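SufE-like protein 1, chloroplastic/mitochondrial (Arabidopsis thaliana, PDB 4PUI) activates the cysteine desulfurase NFS2, mobilising sulfur from L-cysteine for iron-sulfur cluster formation, and is represented here by its BolA domain. Local coordinates at residues Leu3-Gly7 against Gly46-Phe50; Met8-Glu12 against Glu22-Glu26; Ile54-Gln60 against Ala90-Val96. All blocks are in the same frame, centred on the assembly; numbering follows the deposited sequence.

Contact 1: Leu3-Gly7 against Gly46-Phe50; sequences LGSRG and GETHF
A glutamate distant in sequence holds the N terminus of a helix: the Glu47 carboxylate accepts from two first-turn amides, which lack acceptors within the helix. Arg6 N donates to Glu47 OE1 (2.9 Å, 163°) and Gly7 N to Glu47 OE2 (2.9 Å, 166°); Gly4 is the N-cap and residues 5-7 are helical. Water 1 joins Gly4 N (2.9 Å) to Glu47 OE2 (2.5 Å). In return Arg6, chi1 t, sends NH1 to Glu47 O (2.9 Å), while its NE forms a salt bridge with Glu78 OE1. Glu47 reaches across from a left-handed backbone (phi/psi 50/53) with chi1 m and chi2 t, its CA 6.6 Å from that of Arg6. A side chain at Gly4 would clash with Glu47 OE2. The Phe50 ring (chi1 m) has CE2 3.6 Å from Gly7 CA and 4.3 Å from Leu3 CD2. The contact fastens the beginning of helix 5-18 to the entry of central strand 49-55, where Phe50 also packs on Val25 of strand 22-27 and Leu86 of strand 85-91.

Contact 2: Met8-Glu12 against Glu22-Glu26; sequences MRIRE and ELEVE
Helix 8-12 runs nearly antiparallel to strand 22-26, at 162° between their N-to-C directions and 9.0 Å at closest approach of the axes. Met8 and Arg9 lie on the helix side turned from the strand; Met8 O accepts from Glu12 N (2.9 Å). Ile10 (chi1 m, chi2 t) points its CA-to-CB bond toward the strand and packs CG2 on Val25 CG1 at 4.1 Å. Arg11 is the principal partner, its CA 6.4 Å from that of Val25 and its CB 4.1 Å from Val25 CG2. Chi1 and chi2 are t and chi3 is m, which carries the guanidinium to the strand: NH2 donates to Leu23 O (2.7 Å, 137°), and Leu23 CD2 lies over one face of the group, 3.7 Å from NH1. Water 2 links Arg11 NH1 (3.3 Å) with Leu23 O (3.1 Å); water 3 accepts from Arg11 NH2 (2.7 Å) and Val25 N (3.2 Å). Arg11 NH1 also forms a salt bridge with Glu15. This is helix-on-sheet packing of the alpha/beta BolA domain: the extended strand alternates, turning Leu23 and Val25 toward the helix, Glu22 and Glu24 away. Helix 5-18 so lies against outer strand 22-27, whose neighbour in the sheet is strand 49-55.

Contact 3: Ile54-Gln60 against Ala90-Val96; sequences IVSDAFQ and AKTPAEV
Strand ends 54-55 and 90-91 run parallel, pairing Ile54 with Ala90 (CA-CA 4.9 Å) and Val55 with Lys91 (4.8 Å). Ile54 O accepts from Lys91 N (2.9 Å, 170°) and Lys91 O from Ser56 N (3.0 Å, 153°). Beyond them each segment curls into a 3-10 turn (57-59 and 93-95), and the two turns interlock with the strand ends. Phe59 (chi1 m) folds back so that the small bump of Ala90 CB sits over its ring face, 3.8 Å from the centroid, a CH-pi contact; Lys91 O meets the ring edge, 3.3 Å from CD2. In the BolA domain, strands 49-55 and 85-91 are joined through helices 64-74 and 76-79, a beta-alpha-beta crossover between adjacent parallel strands; Ile71 of the first helix touches Ile54 and Phe59. On the Val55 face, Val55 CG1 fills the hollow of the C-terminal turn, 3.9 Å from both Pro93 CD and Val96 CG1. The Thr92 CG2 knob lodges against the other turn, beside Phe59 CB (3.8 Å) and Gln60 N (3.6 Å). That turn is shaped by Ser56 OG, which accepts from Ala58 N (3.0 Å), an ST turn, and is hydrogen-bonded to Leu18 O.

How the contacts relate
From the N terminus, residues 3-7 open contact 1, which closes only at 46-50. Nested within that long loop, contact 2 brings strand 22-26 back along the helix whose first turn contact 1 holds. The two share helix 5-18 and touch directly, Phe50 CD2 lying 3.8 Å from Val25 CG1, so the helix is held to two neighbouring strands. Contact 3 follows in series, opening at 54-60 and closing at the C terminus after helices 64-74 and 76-79 and strand 85-91, which it adds to the sheet. Contacts 1 and 3 share strand 49-55, their centres about 24 Å apart; contact 2 meets contact 3 through a probable hydrogen bond between Glu22 O and Val55 N (2.9 Å).

Contact 1: Leu3-Gly7 against Gly46-Phe50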
loop_
_atom_site.group_PDB
_atom_site.type_symbol
_atom_site.label_atom_id
_atom_site.label_comp_id
_atom_site.label_asym_id
_atom_site.label_seq_id
_atom_site.Cartn_x
_atom_site.Cartn_y
_atom_site.Cartn_z
ATOM N N LEU A 3 -1.108 -10.224 9.381
ATOM C CA LEU A 3 -1.675 -10.098 8.051
ATOM C C LEU A 3 -1.918 -11.459 7.417
ATOM O O LEU A 3 -1.234 -12.428 7.732
ATOM C CB LEU A 3 -0.740 -9.283 7.155
ATOM C CG LEU A 3 -0.547 -7.818 7.536
ATOM C CD1 LEU A 3 0.534 -7.201 6.664
ATOM C CD2 LEU A 3 -1.857 -7.070 7.379
ATOM N N GLY A 4 -2.898 -11.523 6.525
ATOM C CA GLY A 4 -3.142 -12.714 5.741
ATOM C C GLY A 4 -2.181 -12.767 4.570
ATOM O O GLY A 4 -1.274 -11.949 4.452
ATOM N N SER A 5 -2.375 -13.736 3.688
ATOM C CA SER A 5 -1.445 -13.931 2.577
ATOM C C SER A 5 -1.300 -12.730 1.638
ATOM O O SER A 5 -0.185 -12.394 1.245
ATOM C CB SER A 5 -1.836 -15.180 1.791
ATOM O OG SER A 5 -3.186 -15.092 1.376
ATOM N N ARG A 6 -2.407 -12.083 1.272
ATOM C CA ARG A 6 -2.327 -10.895 0.413
ATOM C C ARG A 6 -1.614 -9.746 1.130
ATOM O O ARG A 6 -0.760 -9.088 0.542
ATOM C CB ARG A 6 -3.708 -10.402 -0.050
ATOM C CG ARG A 6 -3.668 -8.991 -0.643
ATOM C CD ARG A 6 -4.949 -8.608 -1.399
ATOM N NE ARG A 6 -5.119 -9.469 -2.559
ATOM C CZ ARG A 6 -6.197 -10.199 -2.814
ATOM N NH1 ARG A 6 -7.247 -10.161 -2.007
ATOM N NH2 ARG A 6 -6.224 -10.964 -3.898
ATOM N N GLY A 7 -1.980 -9.499 2.384
ATOM C CA GLY A 7 -1.338 -8.448 3.170
ATOM C C GLY A 7 0.174 -8.627 3.199
ATOM O O GLY A 7 0.931 -7.667 3.064
ATOM N N GLY A 46 -11.752 -11.559 3.482
ATOM C CA GLY A 46 -11.442 -11.476 2.069
ATOM C C GLY A 46 -10.184 -10.750 1.643
ATOM O O GLY A 46 -9.793 -10.852 0.486
ATOM N N GLU A 47 -9.550 -10.024 2.559
ATOM C CA GLU A 47 -8.410 -9.178 2.214
ATOM C C GLU A 47 -8.742 -8.289 1.027
ATOM O O GLU A 47 -8.013 -8.258 0.046
ATOM C CB GLU A 47 -7.150 -10.010 1.923
ATOM C CG GLU A 47 -6.734 -10.920 3.075
ATOM C CD GLU A 47 -5.305 -11.421 2.934
ATOM O OE1 GLU A 47 -5.117 -12.491 2.332
ATOM O OE2 GLU A 47 -4.373 -10.736 3.413
ATOM N N THR A 48 -9.846 -7.555 1.138
ATOM C CA THR A 48 -10.337 -6.732 0.041
ATOM C C THR A 48 -9.974 -5.261 0.208
ATOM O O THR A 48 -9.943 -4.517 -0.767
ATOM C CB THR A 48 -11.866 -6.815 -0.044
ATOM O OG1 THR A 48 -12.419 -6.461 1.225
ATOM C CG2 THR A 48 -12.303 -8.222 -0.408
ATOM N N HIS A 49 -9.697 -4.843 1.441
ATOM C CA HIS A 49 -9.431 -3.439 1.727
ATOM C C HIS A 49 -8.250 -3.271 2.670
ATOM O O HIS A 49 -8.213 -3.882 3.736
ATOM C CB HIS A 49 -10.664 -2.789 2.357
ATOM C CG HIS A 49 -11.836 -2.699 1.433
ATOM N ND1 HIS A 49 -12.593 -3.794 1.083
ATOM C CD2 HIS A 49 -12.379 -1.642 0.780
ATOM C CE1 HIS A 49 -13.552 -3.418 0.256
ATOM N NE2 HIS A 49 -13.441 -2.118 0.052
ATOM N N PHE A 50 -7.291 -2.438 2.277
ATOM C CA PHE A 50 -6.153 -2.132 3.134
ATOM C C PHE A 50 -5.930 -0.634 3.224
ATOM O O PHE A 50 -6.211 0.099 2.278
ATOM C CB PHE A 50 -4.870 -2.773 2.609
ATOM C CG PHE A 50 -4.865 -4.274 2.682
ATOM C CD1 PHE A 50 -5.486 -5.036 1.707
ATOM C CD2 PHE A 50 -4.228 -4.921 3.737
ATOM C CE1 PHE A 50 -5.483 -6.431 1.786
ATOM C CE2 PHE A 50 -4.209 -6.303 3.821
ATOM C CZ PHE A 50 -4.842 -7.065 2.838
HETATM O O HOH W 1 -4.509 -9.316 5.494
#

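Contact 2: Met8-Glu12 against Glu22-Glu26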
loop_
_atom_site.group_PDB
_atom_site.type_symbol
_atom_site.label_atom_id
_atom_site.label_comp_id
_atom_site.label_asym_id
_atom_site.label_seq_id
_atom_site.Cartn_x
_atom_site.Cartn_y
_atom_site.Cartn_z
ATOM N N MET A 8 0.612 -9.868 3.382
ATOM C CA MET A 8 2.038 -10.172 3.418
ATOM C C MET A 8 2.691 -9.896 2.065
ATOM O O MET A 8 3.794 -9.337 2.001
ATOM C CB MET A 8 2.279 -11.619 3.865
ATOM C CG MET A 8 1.927 -11.864 5.317
ATOM S SD MET A 8 2.787 -10.699 6.412
ATOM C CE MET A 8 4.432 -11.400 6.460
ATOM N N ARG A 9 2.010 -10.275 0.983
ATOM C CA ARG A 9 2.525 -9.978 -0.353
ATOM C C ARG A 9 2.642 -8.477 -0.610
ATOM O O ARG A 9 3.623 -8.029 -1.219
ATOM C CB ARG A 9 1.647 -10.600 -1.449
ATOM C CG ARG A 9 1.750 -12.087 -1.553
ATOM C CD ARG A 9 1.121 -12.592 -2.855
ATOM N NE ARG A 9 -0.269 -12.181 -3.016
ATOM C CZ ARG A 9 -1.311 -12.916 -2.647
ATOM N NH1 ARG A 9 -1.121 -14.091 -2.081
ATOM N NH2 ARG A 9 -2.548 -12.473 -2.837
ATOM N N ILE A 10 1.638 -7.716 -0.167
ATOM C CA ILE A 10 1.635 -6.263 -0.341
ATOM C C ILE A 10 2.814 -5.659 0.414
ATOM O O ILE A 10 3.565 -4.859 -0.141
ATOM C CB ILE A 10 0.303 -5.638 0.141
ATOM C CG1 ILE A 10 -0.836 -5.963 -0.838
ATOM C CG2 ILE A 10 0.427 -4.118 0.313
ATOM C CD1 ILE A 10 -2.205 -5.537 -0.304
ATOM N N ARG A 11 2.997 -6.069 1.660
ATOM C CA ARG A 11 4.115 -5.567 2.457
ATOM C C ARG A 11 5.454 -5.904 1.790
ATOM O O ARG A 11 6.336 -5.061 1.689
ATOM C CB ARG A 11 4.067 -6.134 3.875
ATOM C CG ARG A 11 5.319 -5.834 4.683
ATOM C CD ARG A 11 5.134 -6.133 6.162
ATOM N NE ARG A 11 4.542 -5.009 6.874
ATOM C CZ ARG A 11 5.221 -3.933 7.275
ATOM N NH1 ARG A 11 6.527 -3.820 7.027
ATOM N NH2 ARG A 11 4.594 -2.963 7.925
ATOM N N GLU A 12 5.603 -7.134 1.320
ATOM C CA GLU A 12 6.879 -7.530 0.722
ATOM C C GLU A 12 7.173 -6.770 -0.577
ATOM O O GLU A 12 8.326 -6.398 -0.846
ATOM C CB GLU A 12 6.928 -9.044 0.501
ATOM C CG GLU A 12 7.233 -9.812 1.776
ATOM C CD GLU A 12 7.003 -11.303 1.643
ATOM O OE1 GLU A 12 7.245 -11.844 0.543
ATOM O OE2 GLU A 12 6.580 -11.930 2.643
ATOM N N GLU A 22 9.427 3.857 6.809
ATOM C CA GLU A 22 8.270 3.518 7.617
ATOM C C GLU A 22 7.241 2.889 6.687
ATOM O O GLU A 22 6.998 3.400 5.599
ATOM C CB GLU A 22 7.703 4.778 8.277
ATOM C CG GLU A 22 8.753 5.475 9.129
ATOM C CD GLU A 22 8.251 6.680 9.906
ATOM O OE1 GLU A 22 7.035 6.973 9.905
ATOM O OE2 GLU A 22 9.103 7.333 10.541
ATOM N N LEU A 23 6.661 1.776 7.116
ATOM C CA LEU A 23 5.636 1.104 6.323
ATOM C C LEU A 23 4.573 0.479 7.214
ATOM O O LEU A 23 4.886 -0.284 8.138
ATOM C CB LEU A 23 6.258 0.022 5.433
ATOM C CG LEU A 23 5.279 -0.816 4.594
ATOM C CD1 LEU A 23 4.502 0.023 3.581
ATOM C CD2 LEU A 23 6.041 -1.948 3.900
ATOM N N GLU A 24 3.311 0.804 6.942
ATOM C CA GLU A 24 2.206 0.156 7.628
ATOM C C GLU A 24 1.205 -0.357 6.604
ATOM O O GLU A 24 0.805 0.371 5.706
ATOM C CB GLU A 24 1.497 1.112 8.586
ATOM C CG GLU A 24 0.294 0.466 9.278
ATOM C CD GLU A 24 -0.411 1.392 10.256
ATOM O OE1 GLU A 24 -0.004 2.564 10.369
ATOM O OE2 GLU A 24 -1.371 0.936 10.915
ATOM N N VAL A 25 0.817 -1.617 6.754
ATOM C CA VAL A 25 -0.153 -2.249 5.870
ATOM C C VAL A 25 -1.239 -2.772 6.786
ATOM O O VAL A 25 -1.016 -3.700 7.561
ATOM C CB VAL A 25 0.485 -3.413 5.058
ATOM C CG1 VAL A 25 -0.581 -4.172 4.255
ATOM C CG2 VAL A 25 1.588 -2.882 4.138
ATOM N N GLU A 26 -2.406 -2.141 6.742
ATOM C CA GLU A 26 -3.469 -2.471 7.678
ATOM C C GLU A 26 -4.657 -3.038 6.921
ATOM O O GLU A 26 -5.201 -2.381 6.034
ATOM C CB GLU A 26 -3.890 -1.219 8.450
ATOM C CG GLU A 26 -4.933 -1.465 9.524
ATOM C CD GLU A 26 -5.538 -0.177 10.050
ATOM O OE1 GLU A 26 -5.421 0.866 9.370
ATOM O OE2 GLU A 26 -6.137 -0.216 11.141
HETATM O O HOH W 2 7.719 -1.367 8.846
HETATM O O HOH W 3 2.153 -3.929 8.434
#

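Contact 3: Ile54-Gln60 against Ala90-Val96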
loop_
_atom_site.group_PDB
_atom_site.type_symbol
_atom_site.label_atom_id
_atom_site.label_comp_id
_atom_site.label_asym_id
_atom_site.label_seq_id
_atom_site.Cartn_x
_atom_site.Cartn_y
_atom_site.Cartn_z
ATOM N N ILE A 54 3.067 4.847 3.805
ATOM C CA ILE A 54 4.409 4.587 3.296
ATOM C C ILE A 54 5.236 5.847 3.346
ATOM O O ILE A 54 4.848 6.855 2.771
ATOM C CB ILE A 54 4.355 4.130 1.830
ATOM C CG1 ILE A 54 3.248 3.094 1.656
ATOM C CG2 ILE A 54 5.738 3.598 1.344
ATOM C CD1 ILE A 54 2.935 2.768 0.200
ATOM N N VAL A 55 6.385 5.771 4.011
ATOM C CA VAL A 55 7.355 6.864 3.977
ATOM C C VAL A 55 8.585 6.390 3.195
ATOM O O VAL A 55 9.294 5.481 3.630
ATOM C CB VAL A 55 7.759 7.326 5.388
ATOM C CG1 VAL A 55 8.668 8.543 5.289
ATOM C CG2 VAL A 55 6.514 7.657 6.220
ATOM N N SER A 56 8.804 6.972 2.018
ATOM C CA SER A 56 9.890 6.516 1.140
ATOM C C SER A 56 10.494 7.666 0.371
ATOM O O SER A 56 9.764 8.566 -0.058
ATOM C CB SER A 56 9.375 5.489 0.125
ATOM O OG SER A 56 10.369 5.114 -0.826
ATOM N N ASP A 57 11.815 7.588 0.171
ATOM C CA ASP A 57 12.572 8.458 -0.730
ATOM C C ASP A 57 11.973 8.513 -2.129
ATOM O O ASP A 57 12.098 9.522 -2.832
ATOM C CB ASP A 57 13.975 7.885 -0.934
ATOM C CG ASP A 57 14.868 8.085 0.238
ATOM O OD1 ASP A 57 14.442 8.741 1.207
ATOM O OD2 ASP A 57 16.015 7.589 0.172
ATOM N N ALA A 58 11.382 7.399 -2.550
ATOM C CA ALA A 58 10.955 7.222 -3.934
ATOM C C ALA A 58 9.860 8.197 -4.344
ATOM O O ALA A 58 9.619 8.393 -5.528
ATOM C CB ALA A 58 10.515 5.774 -4.172
ATOM N N PHE A 59 9.193 8.806 -3.360
ATOM C CA PHE A 59 8.120 9.753 -3.625
ATOM C C PHE A 59 8.593 11.188 -3.854
ATOM O O PHE A 59 7.789 12.051 -4.198
ATOM C CB PHE A 59 7.113 9.763 -2.477
ATOM C CG PHE A 59 6.492 8.433 -2.200
ATOM C CD1 PHE A 59 6.045 7.626 -3.232
ATOM C CD2 PHE A 59 6.362 7.990 -0.896
ATOM C CE1 PHE A 59 5.470 6.392 -2.953
ATOM C CE2 PHE A 59 5.795 6.767 -0.608
ATOM C CZ PHE A 59 5.345 5.964 -1.640
ATOM N N GLN A 60 9.878 11.450 -3.651
ATOM C CA GLN A 60 10.420 12.781 -3.880
ATOM C C GLN A 60 10.107 13.293 -5.275
ATOM O O GLN A 60 10.387 12.621 -6.275
ATOM C CB GLN A 60 11.929 12.773 -3.690
ATOM C CG GLN A 60 12.385 12.667 -2.258
ATOM C CD GLN A 60 13.890 12.568 -2.168
ATOM O OE1 GLN A 60 14.513 11.772 -2.874
ATOM N NE2 GLN A 60 14.487 13.391 -1.322
ATOM N N ALA A 90 1.127 8.533 1.388
ATOM C CA ALA A 90 2.475 8.376 0.861
ATOM C C ALA A 90 3.254 9.657 1.080
ATOM O O ALA A 90 2.918 10.704 0.504
ATOM C CB ALA A 90 2.432 8.036 -0.622
ATOM N N LYS A 91 4.290 9.576 1.907
ATOM C CA LYS A 91 5.078 10.748 2.270
ATOM C C LYS A 91 6.552 10.495 2.063
ATOM O O LYS A 91 7.010 9.357 2.091
ATOM C CB LYS A 91 4.859 11.103 3.736
ATOM C CG LYS A 91 3.401 11.259 4.107
ATOM C CD LYS A 91 3.236 11.731 5.543
ATOM C CE LYS A 91 1.787 12.110 5.790
ATOM N NZ LYS A 91 1.665 13.356 6.595
ATOM N N THR A 92 7.310 11.564 1.894
ATOM C CA THR A 92 8.764 11.436 1.934
ATOM C C THR A 92 9.222 11.625 3.380
ATOM O O THR A 92 8.471 12.147 4.202
ATOM C CB THR A 92 9.433 12.496 1.063
ATOM O OG1 THR A 92 9.115 13.784 1.588
ATOM C CG2 THR A 92 8.916 12.412 -0.365
ATOM N N PRO A 93 10.447 11.185 3.705
ATOM C CA PRO A 93 10.918 11.425 5.071
ATOM C C PRO A 93 10.881 12.913 5.437
ATOM O O PRO A 93 10.590 13.258 6.586
ATOM C CB PRO A 93 12.352 10.896 5.031
ATOM C CG PRO A 93 12.288 9.771 4.036
ATOM C CD PRO A 93 11.338 10.268 2.966
ATOM N N ALA A 94 11.136 13.785 4.462
ATOM C CA ALA A 94 11.168 15.230 4.721
ATOM C C ALA A 94 9.802 15.802 5.096
ATOM O O ALA A 94 9.702 16.895 5.658
ATOM C CB ALA A 94 11.742 15.969 3.518
ATOM N N GLU A 95 8.749 15.052 4.786
ATOM C CA GLU A 95 7.379 15.529 4.971
ATOM C C GLU A 95 6.718 15.115 6.290
ATOM O O GLU A 95 5.619 15.575 6.609
ATOM C CB GLU A 95 6.504 15.068 3.796
ATOM C CG GLU A 95 6.846 15.740 2.489
ATOM C CD GLU A 95 6.215 15.059 1.296
ATOM O OE1 GLU A 95 5.605 13.976 1.466
ATOM O OE2 GLU A 95 6.341 15.618 0.191
ATOM N N VAL A 96 7.363 14.247 7.058
ATOM C CA VAL A 96 6.705 13.748 8.261
ATOM C C VAL A 96 6.957 14.686 9.442
ATOM O O VAL A 96 7.633 15.708 9.297
ATOM C CB VAL A 96 7.125 12.305 8.605
ATOM C CG1 VAL A 96 6.953 11.405 7.397
ATOM C CG2 VAL A 96 8.554 12.261 9.104
#